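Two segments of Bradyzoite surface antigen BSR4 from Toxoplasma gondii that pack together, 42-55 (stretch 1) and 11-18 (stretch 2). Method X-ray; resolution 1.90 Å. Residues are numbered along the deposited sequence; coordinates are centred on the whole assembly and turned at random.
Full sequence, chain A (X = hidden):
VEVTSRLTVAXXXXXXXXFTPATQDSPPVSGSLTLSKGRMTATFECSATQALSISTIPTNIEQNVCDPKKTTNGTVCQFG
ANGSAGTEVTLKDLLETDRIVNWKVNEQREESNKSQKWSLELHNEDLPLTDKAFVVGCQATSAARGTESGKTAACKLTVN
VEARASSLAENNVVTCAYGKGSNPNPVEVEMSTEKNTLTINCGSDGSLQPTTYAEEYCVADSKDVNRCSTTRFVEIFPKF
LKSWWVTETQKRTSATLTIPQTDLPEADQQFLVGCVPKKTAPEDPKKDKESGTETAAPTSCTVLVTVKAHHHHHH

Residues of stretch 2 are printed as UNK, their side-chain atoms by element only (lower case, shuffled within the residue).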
# COMPACT_ATOMS: atom_id res chain seq x y z
N ALA A 42 -5.50 14.35 -3.72
CA ALA A 42 -5.74 15.23 -2.60
C ALA A 42 -5.37 16.70 -2.94
O ALA A 42 -4.46 16.94 -3.71
CB ALA A 42 -4.95 14.77 -1.40
N THR A 43 -6.11 17.67 -2.39
CA THR A 43 -5.65 19.04 -2.49
C THR A 43 -5.56 19.68 -1.12
O THR A 43 -6.37 19.39 -0.24
CB THR A 43 -6.48 19.92 -3.47
OG1 THR A 43 -7.79 20.08 -2.95
CG2 THR A 43 -6.59 19.28 -4.86
N PHE A 44 -4.57 20.57 -0.96
CA PHE A 44 -4.29 21.25 0.31
C PHE A 44 -4.06 22.72 0.02
O PHE A 44 -3.21 23.06 -0.80
CB PHE A 44 -3.09 20.61 1.03
CG PHE A 44 -2.85 21.14 2.45
CD1 PHE A 44 -3.91 21.35 3.33
CD2 PHE A 44 -1.55 21.40 2.90
CE1 PHE A 44 -3.70 21.80 4.62
CE2 PHE A 44 -1.32 21.85 4.20
CZ PHE A 44 -2.42 22.04 5.07
N GLU A 45 -4.83 23.58 0.67
CA GLU A 45 -4.68 25.02 0.49
C GLU A 45 -4.48 25.72 1.83
O GLU A 45 -5.09 25.32 2.85
CB GLU A 45 -5.86 25.59 -0.28
CG GLU A 45 -5.85 27.10 -0.34
CD GLU A 45 -6.96 27.67 -1.21
OE1 GLU A 45 -7.90 26.90 -1.53
OE2 GLU A 45 -6.87 28.88 -1.57
N CYS A 46 -3.60 26.71 1.85
CA CYS A 46 -3.37 27.52 3.06
C CYS A 46 -3.38 28.99 2.75
O CYS A 46 -2.60 29.45 1.92
CB CYS A 46 -2.07 27.13 3.73
SG CYS A 46 -2.10 25.40 4.19
N SER A 47 -4.27 29.72 3.42
CA SER A 47 -4.40 31.14 3.15
C SER A 47 -4.46 31.92 4.44
O SER A 47 -4.86 31.40 5.48
CB SER A 47 -5.61 31.41 2.24
OG SER A 47 -6.82 31.13 2.89
N ALA A 48 -4.02 33.17 4.38
CA ALA A 48 -3.93 33.98 5.56
C ALA A 48 -4.17 35.43 5.18
O ALA A 48 -4.10 35.80 4.00
CB ALA A 48 -2.58 33.82 6.21
N THR A 49 -4.49 36.22 6.19
CA THR A 49 -4.66 37.67 6.06
C THR A 49 -3.28 38.30 5.85
O THR A 49 -2.27 37.70 6.22
CB THR A 49 -5.31 38.25 7.32
OG1 THR A 49 -4.42 38.05 8.43
CG2 THR A 49 -6.64 37.56 7.60
N GLN A 50 -3.24 39.51 5.30
CA GLN A 50 -2.00 40.13 4.80
C GLN A 50 -0.78 40.20 5.75
O GLN A 50 0.35 40.17 5.27
CB GLN A 50 -2.28 41.52 4.20
CG GLN A 50 -3.21 41.52 2.96
CD GLN A 50 -3.91 42.87 2.72
OE1 GLN A 50 -4.64 43.04 1.73
NE2 GLN A 50 -3.67 43.84 3.63
N ALA A 51 -0.98 40.30 7.06
CA ALA A 51 0.15 40.43 8.02
C ALA A 51 0.85 39.11 8.45
O ALA A 51 1.89 39.15 9.13
CB ALA A 51 -0.27 41.24 9.26
N LEU A 52 0.30 37.97 8.03
CA LEU A 52 0.82 36.66 8.47
C LEU A 52 1.67 35.99 7.40
O LEU A 52 1.28 35.96 6.23
CB LEU A 52 -0.33 35.74 8.86
CG LEU A 52 -1.19 36.20 10.04
CD1 LEU A 52 -2.46 35.37 10.14
CD2 LEU A 52 -0.37 36.15 11.34
N SER A 53 2.84 35.47 7.78
CA SER A 53 3.58 34.60 6.89
C SER A 53 3.22 33.13 7.17
O SER A 53 3.13 32.71 8.33
CB SER A 53 5.08 34.83 6.99
OG SER A 53 5.53 34.72 8.33
N ILE A 54 2.98 32.38 6.10
CA ILE A 54 2.62 30.95 6.20
C ILE A 54 3.84 30.15 5.80
O ILE A 54 4.56 30.52 4.85
CB ILE A 54 1.42 30.60 5.30
CG1 ILE A 54 0.25 31.55 5.56
CG2 ILE A 54 0.98 29.11 5.45
CD1 ILE A 54 -0.99 31.19 4.74
N SER A 55 4.13 29.10 6.55
CA SER A 55 5.09 28.09 6.12
C SER A 55 4.37 26.74 6.11
O SER A 55 3.27 26.63 6.62
CB SER A 55 6.28 28.05 7.07
OG SER A 55 5.89 27.68 8.38
N UNK A 11 -14.58 15.81 0.95
CA UNK A 11 -13.97 14.74 0.14
C UNK A 11 -12.46 14.68 0.37
O UNK A 11 -12.01 14.55 1.50
N UNK A 12 -11.65 14.82 -0.69
CA UNK A 12 -10.22 14.84 -0.44
C UNK A 12 -9.60 16.22 -0.65
O UNK A 12 -8.45 16.33 -1.07
c UNK A 12 -9.51 13.68 -1.19
o UNK A 12 -10.04 13.58 -2.50
N UNK A 13 -10.37 17.28 -0.36
CA UNK A 13 -9.84 18.62 -0.47
C UNK A 13 -9.88 19.24 0.93
O UNK A 13 -10.95 19.22 1.57
c UNK A 13 -10.64 18.79 -2.87
c UNK A 13 -10.64 19.43 -1.49
o UNK A 13 -11.75 18.60 -3.41
o UNK A 13 -9.53 18.44 -3.38
N UNK A 14 -8.72 19.75 1.39
CA UNK A 14 -8.59 20.44 2.67
C UNK A 14 -8.09 21.86 2.54
O UNK A 14 -7.22 22.18 1.72
c UNK A 14 -7.62 19.68 3.61
N UNK A 15 -8.62 22.73 3.38
CA UNK A 15 -8.32 24.16 3.28
C UNK A 15 -8.01 24.65 4.73
O UNK A 15 -8.85 24.49 5.57
c UNK A 15 -9.98 24.66 1.24
c UNK A 15 -9.56 24.90 2.72
n UNK A 15 -12.59 21.77 1.39
c UNK A 15 -12.11 23.17 1.45
c UNK A 15 -10.65 23.24 0.98
N UNK A 16 -6.84 25.25 4.97
CA UNK A 16 -6.54 25.93 6.25
C UNK A 16 -6.51 27.45 6.08
O UNK A 16 -5.82 27.97 5.19
c UNK A 16 -5.17 25.52 6.81
s UNK A 16 -4.85 23.77 7.14
N UNK A 17 -7.22 28.14 6.96
CA UNK A 17 -7.46 29.59 6.91
C UNK A 17 -6.96 30.20 8.24
O UNK A 17 -7.32 29.75 9.30
o UNK A 17 -10.50 28.95 5.18
c UNK A 17 -8.98 29.85 6.77
c UNK A 17 -9.49 29.68 5.34
o UNK A 17 -8.92 30.27 4.38
N UNK A 18 -6.13 31.23 8.17
CA UNK A 18 -5.61 31.87 9.39
C UNK A 18 -5.97 33.36 9.35
O UNK A 18 -5.63 34.04 8.38
c UNK A 18 -2.67 28.51 8.13
c UNK A 18 -3.06 28.22 10.48
c UNK A 18 -3.58 30.32 9.41
c UNK A 18 -2.64 27.72 9.27
c UNK A 18 -3.14 29.79 8.19
c UNK A 18 -3.53 29.52 10.56
c UNK A 18 -4.09 31.74 9.48
O HOH W 1 -7.94 22.34 -1.07

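Position 11 has backbone atoms and nothing beyond CA. Its phi of 57° and psi of -122° lie where a side chain is poorly tolerated; no atom of stretch 1 comes near. It is Gly11, a lead-in to the contact.

Position 12 carries one carbon and then one oxygen, a short hydroxyl side chain. Its CB points sideways, and the real work is done by the backbone: its O accepts a hydrogen bond from Thr43 N at 3.0 Å and lies 3.3 Å from Ala42 CA. This is Ser12, whose hydroxyl is hydrogen-bonded just outside the stretches.

Position 13 has two carbons, the second carrying two oxygens, so it is a short carboxylate. One of those oxygens takes a very short hydrogen bond from Thr43 OG1, at 2.4 Å. The side chain is Asp13, and the acceptor is its OD1.

Position 14 shows a single carbon, on the face of the sheet shared with Phe44 and 4.1 Å from Phe44 CD1. The backbone N donates to Thr43 O at 2.9 Å, and the backbone O accepts from Glu45 N at 3.0 Å. One methyl means Ala14. A water donates both to its O and to Thr43 OG1, at 2.9 Å from each.

Position 15 has four carbons in a row ending in nitrogen, on the face with Glu45. The chain curls back rather than reaching across, and its second carbon comes nearest to the side chains of stretch 1, 4.1 Å from Glu45 OE1. This is Lys15; its NZ donates to Asp13 O at 3.0 Å, so the amine is spent within its own strand.

Position 16 bears one carbon and one sulfur. The sulfur sits 3.4 Å from Phe44 CE1, at the edge of that ring, while CB is 4.0 Å from Cys46 SG. The backbone N donates to Glu45 O at 2.7 Å, and the O accepts from Ser47 N at 2.9 Å. It is Cys16, bonded covalently elsewhere in the structure.

Position 17 repeats the carboxylate pattern, two carbons with two oxygens on the second. One oxygen lies 2.7 Å from Ser47 OG, but the angle is too poor for a hydrogen bond. The residue is Asp17, and the near atom is its OD1.

Position 18 has one carbon followed by a ring of six carbons with no hydroxyl. CB lies 4.2 Å from Ala48 CB and 4.0 Å from Leu52 CD1. It is Phe18; its CD1 lies 4.3 Å from Ile54 CD1, and its N donates to Ser47 O at 3.0 Å.

The rule is a parallel ladder: the strands run 11° apart, pairing Thr43 with Asp13 through Ser47 with Asp17. Backbone bonds set the register, and side chains sort by face. Thr43, Asp13, Glu45, Lys15, Ser47 and Asp17 form a polar side, while Phe44, Ala14, Cys46 and Cys16 form a buried apolar one. At the end of the stretch, Phe18 gives up the largest area, packing against Leu52, which closes the turn from Thr49, and Ile54 just past it.

Stretch 2 11-18: GSDAKCDF
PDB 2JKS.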